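Local coordinates for bifunctional dTDP-4-dehydrorhamnose 3,5-epimerase/dTDP-4-dehydrorhamnose reductase (Arabidopsis thaliana, PDB 4QQR), which catalyses the 3,5-epimerization of dTDP-4-keto-6-deoxyglucose and the NADPH-dependent reduction that follows, yielding dTDP-beta-L-rhamnose for the cell wall, at residues 207-210 and 211-214; 268-271 and 272-276. One frame throughout, in Å; residues are numbered along the deposited sequence.

Contact 1 (207-210 and 211-214); sequences SIEM and AKRN
Glu209 and Lys212 form a salt bridge one turn apart near the end of helix 200-212. It is long and weak, with OE2 of Glu209 3.5 Å from NZ of Lys212. The two side chains cross at a slant. Glu209 bends at chi2 (-61°), which brings its carboxylate against CD of Lys212, OE1 lying 3.6 Å from it. The amine also makes a weak hydrogen bond to Gln35 OE1.

A water links the other carboxylate oxygen, OE1, to Arg213. It donates to Glu209 OE1 at 2.7 Å and accepts from Arg213 NE at 2.9 Å, lying in the guanidinium plane at its edge. NH1 of Arg213 has its own salt bridge, to Glu275. With an alanine in place of Glu209, Lys212 would probably lose its nearby opposite charge, and the water would be left with only Arg213 NE of its two protein partners here.

The backbone bonds follow the helix until it ends. Lys212 N donates to Ile208 O at 3.1 Å, and Arg213 N to Glu209 O at 3.0 Å. Arg213 is the first residue to leave helical angles. A Schellman motif then closes the helix: Asn214, with positive phi, is its C' residue, Asn214 N bonds to Ala211 O at 2.8 Å, and Leu215 N returns to Met210 O.

The apolar side of this turn packs on the parallel sheet of the Rossmann fold. Ile208 meets Phe65, Ala211 meets Phe65 and Ile109, and Met210 reaches Cys162. On the same helix, Ser207 OG hydrogen-bonds to the hydroxyl of Tyr111 and to Leu204 O. Tyr111 is an NADPH-binding residue by similarity, so Ser207 probably helps to position it.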
loop_
_atom_site.group_PDB
_atom_site.type_symbol
_atom_site.label_atom_id
_atom_site.label_comp_id
_atom_site.label_asym_id
_atom_site.label_seq_id
_atom_site.Cartn_x
_atom_site.Cartn_y
_atom_site.Cartn_z
ATOM N N SER A 207 -15.787 -3.283 20.777
ATOM C CA SER A 207 -14.831 -2.388 20.142
ATOM C C SER A 207 -14.791 -1.031 20.838
ATOM O O SER A 207 -13.718 -0.435 20.946
ATOM C CB SER A 207 -15.060 -2.265 18.626
ATOM O OG SER A 207 -16.183 -1.473 18.320
ATOM N N ILE A 208 -15.935 -0.545 21.321
ATOM C CA ILE A 208 -15.927 0.674 22.141
ATOM C C ILE A 208 -15.007 0.464 23.353
ATOM O O ILE A 208 -14.255 1.369 23.745
ATOM C CB ILE A 208 -17.341 1.101 22.661
ATOM C CG1 ILE A 208 -18.370 1.271 21.530
ATOM C CG2 ILE A 208 -17.250 2.364 23.481
ATOM C CD1 ILE A 208 -17.922 2.112 20.378
ATOM N N GLU A 209 -15.064 -0.739 23.928
ATOM C CA GLU A 209 -14.304 -1.074 25.140
ATOM C C GLU A 209 -12.805 -1.197 24.879
ATOM O O GLU A 209 -11.992 -0.924 25.769
ATOM C CB GLU A 209 -14.829 -2.367 25.800
ATOM C CG GLU A 209 -16.286 -2.277 26.242
ATOM C CD GLU A 209 -16.520 -1.179 27.282
ATOM O OE1 GLU A 209 -15.625 -1.010 28.161
ATOM O OE2 GLU A 209 -17.581 -0.489 27.210
ATOM N N MET A 210 -12.454 -1.618 23.660
ATOM C CA MET A 210 -11.051 -1.779 23.261
ATOM C C MET A 210 -10.387 -0.426 23.209
ATOM O O MET A 210 -9.269 -0.264 23.692
ATOM C CB MET A 210 -10.943 -2.484 21.912
ATOM C CG MET A 210 -11.481 -3.914 21.946
ATOM S SD MET A 210 -11.234 -4.822 20.408
ATOM C CE MET A 210 -9.503 -5.248 20.539
ATOM N N ALA A 211 -11.105 0.540 22.632
ATOM C CA ALA A 211 -10.726 1.949 22.666
ATOM C C ALA A 211 -10.522 2.425 24.107
ATOM O O ALA A 211 -9.470 2.976 24.439
ATOM C CB ALA A 211 -11.772 2.800 21.972
ATOM N N LYS A 212 -11.520 2.210 24.960
ATOM C CA LYS A 212 -11.403 2.605 26.357
ATOM C C LYS A 212 -10.148 2.020 27.024
ATOM O O LYS A 212 -9.548 2.665 27.875
ATOM C CB LYS A 212 -12.665 2.233 27.134
ATOM C CG LYS A 212 -13.894 3.126 26.848
ATOM C CD LYS A 212 -15.151 2.549 27.505
ATOM C CE LYS A 212 -16.278 3.570 27.565
ATOM N NZ LYS A 212 -17.646 2.949 27.776
ATOM N N ARG A 213 -9.737 0.821 26.609
ATOM C CA ARG A 213 -8.581 0.158 27.198
ATOM C C ARG A 213 -7.304 0.472 26.457
ATOM O O ARG A 213 -6.268 -0.130 26.722
ATOM C CB ARG A 213 -8.775 -1.346 27.191
ATOM C CG ARG A 213 -9.949 -1.798 27.992
ATOM C CD ARG A 213 -10.022 -3.316 28.037
ATOM N NE ARG A 213 -11.323 -3.762 28.516
ATOM C CZ ARG A 213 -11.688 -5.033 28.635
ATOM N NH1 ARG A 213 -10.847 -6.011 28.309
ATOM N NH2 ARG A 213 -12.907 -5.317 29.080
ATOM N N ASN A 214 -7.390 1.398 25.513
ATOM C CA ASN A 214 -6.262 1.746 24.650
ATOM C C ASN A 214 -5.542 0.550 23.974
ATOM O O ASN A 214 -4.308 0.495 23.925
ATOM C CB ASN A 214 -5.284 2.623 25.428
ATOM C CG ASN A 214 -5.966 3.815 26.077
ATOM O OD1 ASN A 214 -6.702 4.558 25.423
ATOM N ND2 ASN A 214 -5.741 3.990 27.374
HETATM O O HOH W 1 -13.291 -1.760 29.194
#

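Contact 2 (268-271 and 272-276); sequences DATK and LKTEF
Leu272 sets its CB 3.9 Å from Ala269 O, and its buried side chain packs against Leu203 of helix 200-212 and against Leu279. Ala269 is the N-cap residue. An Asx turn spanning Asp268 to Thr270 opens helix 270-275: OD2 of Asp268 accepts from Thr270 N at 2.9 Å and also takes the hydroxyl OG1 of Thr270 on its syn side. Two donors from one residue thus hold the carboxylate at the helix start.

Lys273 N donates to Ala269 O at 2.9 Å, the first backbone bond between the two halves of this short helix. Lys273 also lays its CB against Ala269 O at 3.4 Å, while its amine bonds to Leu279 O.

Thr274 lies beside Thr270, the two side chains pointing the same way. With chi1 at -71°, OG1 sits beside the backbone N of Thr274, and from there the hydroxyl can reach back one turn to donate to Thr270 O at 3.1 Å. It arrives from above the carbonyl plane, 42° out of it. Thr274 N reaches the same oxygen at 2.9 Å, so one carbonyl takes two bonds from one residue.

Glu275 N makes a weak bond to Lys271 O at 3.4 Å. Phe276 leaves helical angles, and its buried ring packs on Ile206. Leu272 O lies in the plane of that ring at its edge, 3.6 Å from CD2 of Phe276.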
loop_
_atom_site.group_PDB
_atom_site.type_symbol
_atom_site.label_atom_id
_atom_site.label_comp_id
_atom_site.label_asym_id
_atom_site.label_seq_id
_atom_site.Cartn_x
_atom_site.Cartn_y
_atom_site.Cartn_z
ATOM N N ASP A 268 -8.610 -17.386 14.203
ATOM C CA ASP A 268 -8.344 -17.732 15.599
ATOM C C ASP A 268 -8.805 -16.614 16.541
ATOM O O ASP A 268 -8.360 -15.478 16.429
ATOM C CB ASP A 268 -6.851 -17.996 15.798
ATOM C CG ASP A 268 -6.553 -18.788 17.071
ATOM O OD1 ASP A 268 -5.664 -19.674 17.020
ATOM O OD2 ASP A 268 -7.193 -18.533 18.116
ATOM N N ALA A 269 -9.687 -16.943 17.480
ATOM C CA ALA A 269 -10.253 -15.930 18.373
ATOM C C ALA A 269 -9.581 -15.863 19.747
ATOM O O ALA A 269 -10.032 -15.122 20.623
ATOM C CB ALA A 269 -11.770 -16.120 18.522
ATOM N N THR A 270 -8.505 -16.622 19.926
ATOM C CA THR A 270 -7.787 -16.675 21.198
ATOM C C THR A 270 -7.464 -15.300 21.778
ATOM O O THR A 270 -7.790 -15.009 22.937
ATOM C CB THR A 270 -6.496 -17.489 21.053
ATOM O OG1 THR A 270 -6.831 -18.808 20.610
ATOM C CG2 THR A 270 -5.750 -17.564 22.366
ATOM N N LYS A 271 -6.853 -14.450 20.965
ATOM C CA LYS A 271 -6.449 -13.132 21.428
ATOM C C LYS A 271 -7.619 -12.253 21.867
ATOM O O LYS A 271 -7.525 -11.595 22.891
ATOM C CB LYS A 271 -5.592 -12.427 20.376
ATOM C CG LYS A 271 -5.001 -11.083 20.798
ATOM C CD LYS A 271 -4.200 -10.516 19.645
ATOM C CE LYS A 271 -3.509 -9.215 19.982
ATOM N NZ LYS A 271 -2.486 -8.916 18.922
ATOM N N LEU A 272 -8.720 -12.247 21.119
ATOM C CA LEU A 272 -9.908 -11.476 21.528
ATOM C C LEU A 272 -10.579 -12.065 22.771
ATOM O O LEU A 272 -11.033 -11.315 23.642
ATOM C CB LEU A 272 -10.940 -11.373 20.395
ATOM C CG LEU A 272 -11.585 -10.005 20.153
ATOM C CD1 LEU A 272 -13.095 -10.085 20.094
ATOM C CD2 LEU A 272 -11.134 -8.958 21.188
ATOM N N LYS A 273 -10.635 -13.397 22.853
ATOM C CA LYS A 273 -11.280 -14.081 23.985
ATOM C C LYS A 273 -10.518 -13.893 25.290
ATOM O O LYS A 273 -11.114 -13.742 26.360
ATOM C CB LYS A 273 -11.424 -15.578 23.712
ATOM C CG LYS A 273 -12.211 -16.329 24.785
ATOM C CD LYS A 273 -13.619 -16.634 24.289
ATOM C CE LYS A 273 -14.425 -17.406 25.308
ATOM N NZ LYS A 273 -15.069 -16.507 26.268
ATOM N N THR A 274 -9.192 -13.925 25.191
ATOM C CA THR A 274 -8.342 -13.703 26.347
ATOM C C THR A 274 -8.593 -12.317 26.937
ATOM O O THR A 274 -8.645 -12.157 28.154
ATOM C CB THR A 274 -6.858 -13.891 25.985
ATOM O OG1 THR A 274 -6.603 -15.286 25.764
ATOM C CG2 THR A 274 -5.960 -13.372 27.098
ATOM N N GLU A 275 -8.780 -11.330 26.065
ATOM C CA GLU A 275 -9.081 -9.969 26.480
ATOM C C GLU A 275 -10.560 -9.779 26.822
ATOM O O GLU A 275 -10.907 -8.863 27.567
ATOM C CB GLU A 275 -8.670 -8.980 25.377
ATOM C CG GLU A 275 -8.781 -7.500 25.773
ATOM C CD GLU A 275 -7.815 -7.116 26.899
ATOM O OE1 GLU A 275 -6.637 -7.556 26.829
ATOM O OE2 GLU A 275 -8.238 -6.397 27.851
ATOM N N PHE A 276 -11.432 -10.629 26.273
ATOM C CA PHE A 276 -12.879 -10.556 26.545
ATOM C C PHE A 276 -13.506 -11.948 26.776
ATOM O O PHE A 276 -14.081 -12.536 25.848
ATOM C CB PHE A 276 -13.600 -9.839 25.395
ATOM C CG PHE A 276 -13.237 -8.385 25.267
ATOM C CD1 PHE A 276 -13.909 -7.423 26.002
ATOM C CD2 PHE A 276 -12.207 -7.982 24.425
ATOM C CE1 PHE A 276 -13.562 -6.092 25.899
ATOM C CE2 PHE A 276 -11.853 -6.656 24.314
ATOM C CZ PHE A 276 -12.525 -5.708 25.048
#

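Contact 1 comes first along the chain, at the end of helix 200-212. Contact 2 follows, on helix 270-275. Their centres are about 14 Å apart. The two helix ends meet directly. Arg213 NH1 of contact 1 forms a salt bridge with Glu275 OE2 of contact 2 at 2.7 Å. Beside it, the ring of Phe276 packs on Met210 and Glu209, with Met210 CG 3.6 Å from Phe276 CE2. Helix 200-212 lies against the central parallel sheet, and helix 270-275 packs on that helix. The short helix is thereby tied to the Rossmann core of the reductase.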